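ATP synthase subunit s, mitochondrial (Bos taurus, PDB 3E4G) regulates the mitochondrial ATP synthase, supporting its proton conduction and energy-driven ATP synthesis by blocking a proton leak through an alternative exit pathway. Local coordinates at residues S123-L135 with L149-F162. The protein carries 1 engineered substitution. Residues are numbered along the deposited sequence; the frame is centred on the assembly and turned at random. Where two conformers were deposited one is given.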
loop_
_atom_site.group_PDB
_atom_site.type_symbol
_atom_site.label_atom_id
_atom_site.label_comp_id
_atom_site.label_asym_id
_atom_site.label_seq_id
_atom_site.Cartn_x
_atom_site.Cartn_y
_atom_site.Cartn_z
ATOM N N SER A 123 -4.307 8.380 9.562
ATOM C CA SER A 123 -3.883 8.016 10.937
ATOM C C SER A 123 -2.657 7.112 10.932
ATOM O O SER A 123 -2.562 6.164 11.707
ATOM C CB SER A 123 -5.034 7.391 11.711
ATOM O OG SER A 123 -6.156 8.261 11.811
ATOM N N CYS A 124 -1.685 7.437 10.072
ATOM C CA CYS A 124 -0.352 6.778 10.073
ATOM C C CYS A 124 0.604 7.813 10.603
ATOM O O CYS A 124 1.044 8.718 9.864
ATOM C CB CYS A 124 0.010 6.312 8.672
ATOM S SG CYS A 124 -1.078 5.012 8.044
ATOM N N GLY A 125 0.867 7.777 11.902
ATOM C CA GLY A 125 1.461 8.922 12.599
ATOM C C GLY A 125 2.827 9.286 12.180
ATOM O O GLY A 125 3.234 10.422 12.418
ATOM N N ASN A 126 3.633 8.379 11.586
ATOM C CA ASN A 126 4.981 8.768 11.194
ATOM C C ASN A 126 5.057 9.530 9.893
ATOM O O ASN A 126 6.094 10.151 9.587
ATOM C CB ASN A 126 5.883 7.546 11.039
ATOM C CG ASN A 126 6.152 6.808 12.290
ATOM O OD1 ASN A 126 6.086 5.510 12.218
ATOM N ND2 ASN A 126 6.475 7.437 13.348
ATOM N N VAL A 127 4.020 9.456 9.029
ATOM C CA VAL A 127 4.157 9.990 7.677
ATOM C C VAL A 127 4.312 11.491 7.718
ATOM O O VAL A 127 3.619 12.207 8.422
ATOM C CB VAL A 127 2.885 9.577 6.857
ATOM C CG1 VAL A 127 2.854 10.319 5.526
ATOM C CG2 VAL A 127 2.863 8.057 6.694
ATOM N N THR A 128 5.252 11.974 6.908
ATOM C CA THR A 128 5.464 13.423 6.809
ATOM C C THR A 128 5.264 13.879 5.397
ATOM O O THR A 128 5.014 13.119 4.436
ATOM C CB THR A 128 6.908 13.829 7.312
ATOM O OG1 THR A 128 7.854 13.655 6.214
ATOM C CG2 THR A 128 7.322 13.111 8.547
ATOM N N ASP A 129 5.464 15.200 5.212
ATOM C CA ASP A 129 5.376 15.793 3.900
ATOM C C ASP A 129 6.252 15.060 2.894
ATOM O O ASP A 129 5.893 14.963 1.704
ATOM C CB ASP A 129 5.781 17.271 3.957
ATOM C CG ASP A 129 4.983 18.068 5.047
ATOM O OD1 ASP A 129 5.295 17.863 6.254
ATOM O OD2 ASP A 129 4.017 18.753 4.665
ATOM N N LYS A 130 7.423 14.604 3.294
ATOM C CA LYS A 130 8.338 13.911 2.360
ATOM C C LYS A 130 7.742 12.654 1.770
ATOM O O LYS A 130 7.868 12.364 0.571
ATOM C CB LYS A 130 9.648 13.552 3.082
ATOM C CG LYS A 130 10.730 12.973 2.309
ATOM C CD LYS A 130 12.033 12.885 3.128
ATOM C CE LYS A 130 11.955 11.760 4.006
ATOM N NZ LYS A 130 12.710 10.602 3.572
ATOM N N GLY A 131 7.099 11.845 2.601
ATOM C CA GLY A 131 6.496 10.633 2.104
ATOM C C GLY A 131 5.336 10.915 1.155
ATOM O O GLY A 131 5.136 10.217 0.170
ATOM N N ILE A 132 4.557 11.931 1.502
ATOM C CA ILE A 132 3.423 12.292 0.622
ATOM C C ILE A 132 3.920 12.745 -0.716
ATOM O O ILE A 132 3.382 12.370 -1.772
ATOM C CB ILE A 132 2.519 13.348 1.321
ATOM C CG1 ILE A 132 1.911 12.825 2.638
ATOM C CG2 ILE A 132 1.437 13.849 0.339
ATOM C CD1 ILE A 132 1.190 11.522 2.516
ATOM N N ILE A 133 4.920 13.617 -0.753
ATOM C CA ILE A 133 5.347 14.186 -2.006
ATOM C C ILE A 133 5.924 13.080 -2.945
ATOM O O ILE A 133 5.746 13.195 -4.140
ATOM C CB ILE A 133 6.380 15.342 -1.725
ATOM C CG1 ILE A 133 5.685 16.530 -1.123
ATOM C CG2 ILE A 133 7.117 15.755 -3.002
ATOM C CD1 ILE A 133 4.929 17.359 -2.211
ATOM N N ALA A 134 6.474 12.006 -2.375
ATOM C CA ALA A 134 6.930 10.900 -3.155
ATOM C C ALA A 134 5.826 10.274 -4.078
ATOM O O ALA A 134 6.103 9.701 -5.126
ATOM C CB ALA A 134 7.563 9.866 -2.277
ATOM N N LEU A 135 4.574 10.406 -3.625
ATOM C CA LEU A 135 3.440 9.831 -4.381
ATOM C C LEU A 135 3.214 10.474 -5.723
ATOM O O LEU A 135 2.422 9.941 -6.529
ATOM C CB LEU A 135 2.166 9.865 -3.541
ATOM C CG LEU A 135 2.321 9.191 -2.164
ATOM C CD1 LEU A 135 1.019 9.458 -1.345
ATOM C CD2 LEU A 135 2.685 7.658 -2.318
ATOM N N LEU A 149 -2.749 12.989 9.761
ATOM C CA LEU A 149 -1.292 12.757 9.556
ATOM C C LEU A 149 -0.613 13.892 10.235
ATOM O O LEU A 149 -0.258 14.888 9.602
ATOM C CB LEU A 149 -0.915 12.678 8.071
ATOM C CG LEU A 149 -1.699 11.623 7.273
ATOM C CD1 LEU A 149 -1.217 11.613 5.821
ATOM C CD2 LEU A 149 -1.626 10.239 7.909
ATOM N N PRO A 150 -0.374 13.799 11.581
ATOM C CA PRO A 150 0.167 14.954 12.276
ATOM C C PRO A 150 1.512 15.356 11.798
ATOM O O PRO A 150 1.906 16.515 12.006
ATOM C CB PRO A 150 0.186 14.442 13.728
ATOM C CG PRO A 150 0.246 12.973 13.664
ATOM C CD PRO A 150 -0.663 12.666 12.471
ATOM N N GLY A 151 2.291 14.460 11.186
ATOM C CA GLY A 151 3.605 14.725 10.648
ATOM C C GLY A 151 3.591 15.482 9.378
ATOM O O GLY A 151 4.655 15.886 8.877
ATOM N N VAL A 152 2.424 15.693 8.723
ATOM C CA VAL A 152 2.342 16.433 7.516
ATOM C C VAL A 152 2.048 17.887 7.934
ATOM O O VAL A 152 0.939 18.260 8.343
ATOM C CB VAL A 152 1.233 15.908 6.581
ATOM C CG1 VAL A 152 1.046 16.879 5.370
ATOM C CG2 VAL A 152 1.647 14.505 6.109
ATOM N N LYS A 153 3.105 18.697 7.928
ATOM C CA LYS A 153 3.062 20.048 8.539
ATOM C C LYS A 153 2.765 21.152 7.590
ATOM O O LYS A 153 2.495 22.270 8.014
ATOM C CB LYS A 153 4.373 20.328 9.243
ATOM C CG LYS A 153 4.770 19.418 10.291
ATOM C CD LYS A 153 3.757 19.272 11.490
ATOM C CE LYS A 153 4.442 18.473 12.604
ATOM N NZ LYS A 153 3.470 18.171 13.752
ATOM N N GLU A 154 2.834 20.908 6.299
ATOM C CA GLU A 154 2.716 21.980 5.311
ATOM C C GLU A 154 1.673 21.608 4.252
ATOM O O GLU A 154 1.982 21.483 3.062
ATOM C CB GLU A 154 4.069 22.238 4.700
ATOM C CG GLU A 154 5.127 22.680 5.707
ATOM C CD GLU A 154 4.871 24.061 6.257
ATOM O OE1 GLU A 154 4.078 24.836 5.611
ATOM O OE2 GLU A 154 5.478 24.365 7.354
ATOM N N LYS A 155 0.451 21.403 4.653
ATOM C CA LYS A 155 -0.586 20.884 3.714
ATOM C C LYS A 155 -0.799 21.798 2.485
ATOM O O LYS A 155 -1.119 21.328 1.402
ATOM C CB LYS A 155 -1.941 20.583 4.406
ATOM C CG LYS A 155 -2.574 21.814 5.058
ATOM C CD LYS A 155 -3.768 21.424 5.863
ATOM C CE LYS A 155 -4.338 22.659 6.645
ATOM N NZ LYS A 155 -5.655 22.376 7.370
ATOM N N GLU A 156 -0.566 23.084 2.582
ATOM C CA GLU A 156 -0.769 24.001 1.466
ATOM C C GLU A 156 0.262 23.789 0.381
ATOM O O GLU A 156 -0.010 23.843 -0.837
ATOM C CB GLU A 156 -0.623 25.458 1.943
ATOM C CG GLU A 156 -1.640 25.822 3.027
ATOM C CD GLU A 156 -1.363 25.355 4.507
ATOM O OE1 GLU A 156 -2.303 25.584 5.291
ATOM O OE2 GLU A 156 -0.302 24.758 4.912
ATOM N N LYS A 157 1.469 23.513 0.812
ATOM C CA LYS A 157 2.559 23.169 -0.088
ATOM C C LYS A 157 2.241 21.879 -0.784
ATOM O O LYS A 157 2.495 21.743 -1.996
ATOM C CB LYS A 157 3.884 23.149 0.621
ATOM C CG LYS A 157 4.346 24.511 1.019
ATOM C CD LYS A 157 5.743 24.433 1.717
ATOM C CE LYS A 157 6.220 25.792 2.297
ATOM N NZ LYS A 157 7.576 25.614 2.899
ATOM N N ILE A 158 1.646 20.933 -0.073
ATOM C CA ILE A 158 1.250 19.672 -0.694
ATOM C C ILE A 158 0.216 19.908 -1.778
ATOM O O ILE A 158 0.315 19.410 -2.918
ATOM C CB ILE A 158 0.815 18.623 0.361
ATOM C CG1 ILE A 158 2.094 18.157 1.071
ATOM C CG2 ILE A 158 -0.131 17.515 -0.290
ATOM C CD1 ILE A 158 1.930 17.258 2.032
ATOM N N VAL A 159 -0.786 20.715 -1.491
ATOM C CA VAL A 159 -1.793 21.024 -2.505
ATOM C C VAL A 159 -1.228 21.661 -3.746
ATOM O O VAL A 159 -1.561 21.273 -4.901
ATOM C CB VAL A 159 -2.868 22.007 -1.953
ATOM C CG1 VAL A 159 -3.862 22.483 -3.030
ATOM C CG2 VAL A 159 -3.624 21.423 -0.730
ATOM N N GLN A 160 -0.325 22.615 -3.563
ATOM C CA GLN A 160 0.280 23.257 -4.729
ATOM C C GLN A 160 1.172 22.372 -5.533
ATOM O O GLN A 160 1.096 22.422 -6.783
ATOM C CB GLN A 160 1.031 24.511 -4.321
ATOM C CG GLN A 160 0.041 25.568 -3.809
ATOM C CD GLN A 160 -1.130 25.873 -4.804
ATOM O OE1 GLN A 160 -0.864 26.210 -5.977
ATOM N NE2 GLN A 160 -2.398 25.811 -4.337
ATOM N N ALA A 161 1.914 21.532 -4.826
ATOM C CA ALA A 161 2.808 20.541 -5.458
ATOM C C ALA A 161 2.035 19.637 -6.370
ATOM O O ALA A 161 2.448 19.332 -7.506
ATOM C CB ALA A 161 3.625 19.753 -4.469
ATOM N N PHE A 162 0.946 19.086 -5.849
ATOM C CA PHE A 162 0.094 18.185 -6.649
ATOM C C PHE A 162 -0.654 18.918 -7.737
ATOM O O PHE A 162 -0.956 18.341 -8.821
ATOM C CB PHE A 162 -0.807 17.310 -5.768
ATOM C CG PHE A 162 -0.139 16.193 -5.051
ATOM C CD1 PHE A 162 0.426 15.127 -5.711
ATOM C CD2 PHE A 162 -0.262 16.112 -3.735
ATOM C CE1 PHE A 162 1.006 14.097 -5.023
ATOM C CE2 PHE A 162 0.326 15.105 -3.046
ATOM C CZ PHE A 162 1.078 14.170 -3.698
HETATM O O HOH W 1 1.658 11.857 10.260
HETATM O O HOH W 2 4.388 19.883 2.236
#
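Ile132 meets three apolar side chains of 149-162 at once, which a branched residue pointing at its neighbour can do, and a fourth, Ile158, in one of that residue's conformers. Its CG1 lies 3.9 Å from Val152 CG2 and its CD1 reaches CD1 of Leu149. With CG2 anti to the backbone N (chi1 -61° for CG1), that methyl comes into the plane of the Phe162 ring at its edge, near CE2. The carbonyl O of Ile132 also sits near that plane, 3.5 Å from Phe162 CZ. Ile121 and Leu146, on the parallel strands 118-122 and 143-147, pack against Ile132 from the sheet side. The two segments are successive strand-to-helix connections of the leucine-rich repeat fold: each follows a strand, makes a type I beta turn and enters a helix, and the short helical segments run almost parallel, 13° apart with axes 10.7 Å from each other. At the turns Gly151 lies so close to Val127 O that a CB would clash, and one water accepts from Gly151 N and lies 2.7 Å from Val127 O.

Toward the helix starts the contact turns polar. Asp129, whose carboxylate brings two acceptors on a short stem, sits at the start of its helix and offers OD1 to Lys153 N on its syn lone pair (2.9 Å), nearly straight, while OD2 takes Glu154 N from the syn side, 21° out of the carboxylate plane. A second water donates to both OD2 and Glu154 O. An asparagine here would probably leave Lys153 N or Glu154 N without an acceptor, since its NH2 cannot take an amide N-H. The solvent side is thinner: Ile133 extends CD1 to Ala161 CB (3.5 Å), a methyl small enough to admit it, whereas Lys153 turns its NZ back to Pro150 O, and the Glu154 carboxylate leads away from 123-135.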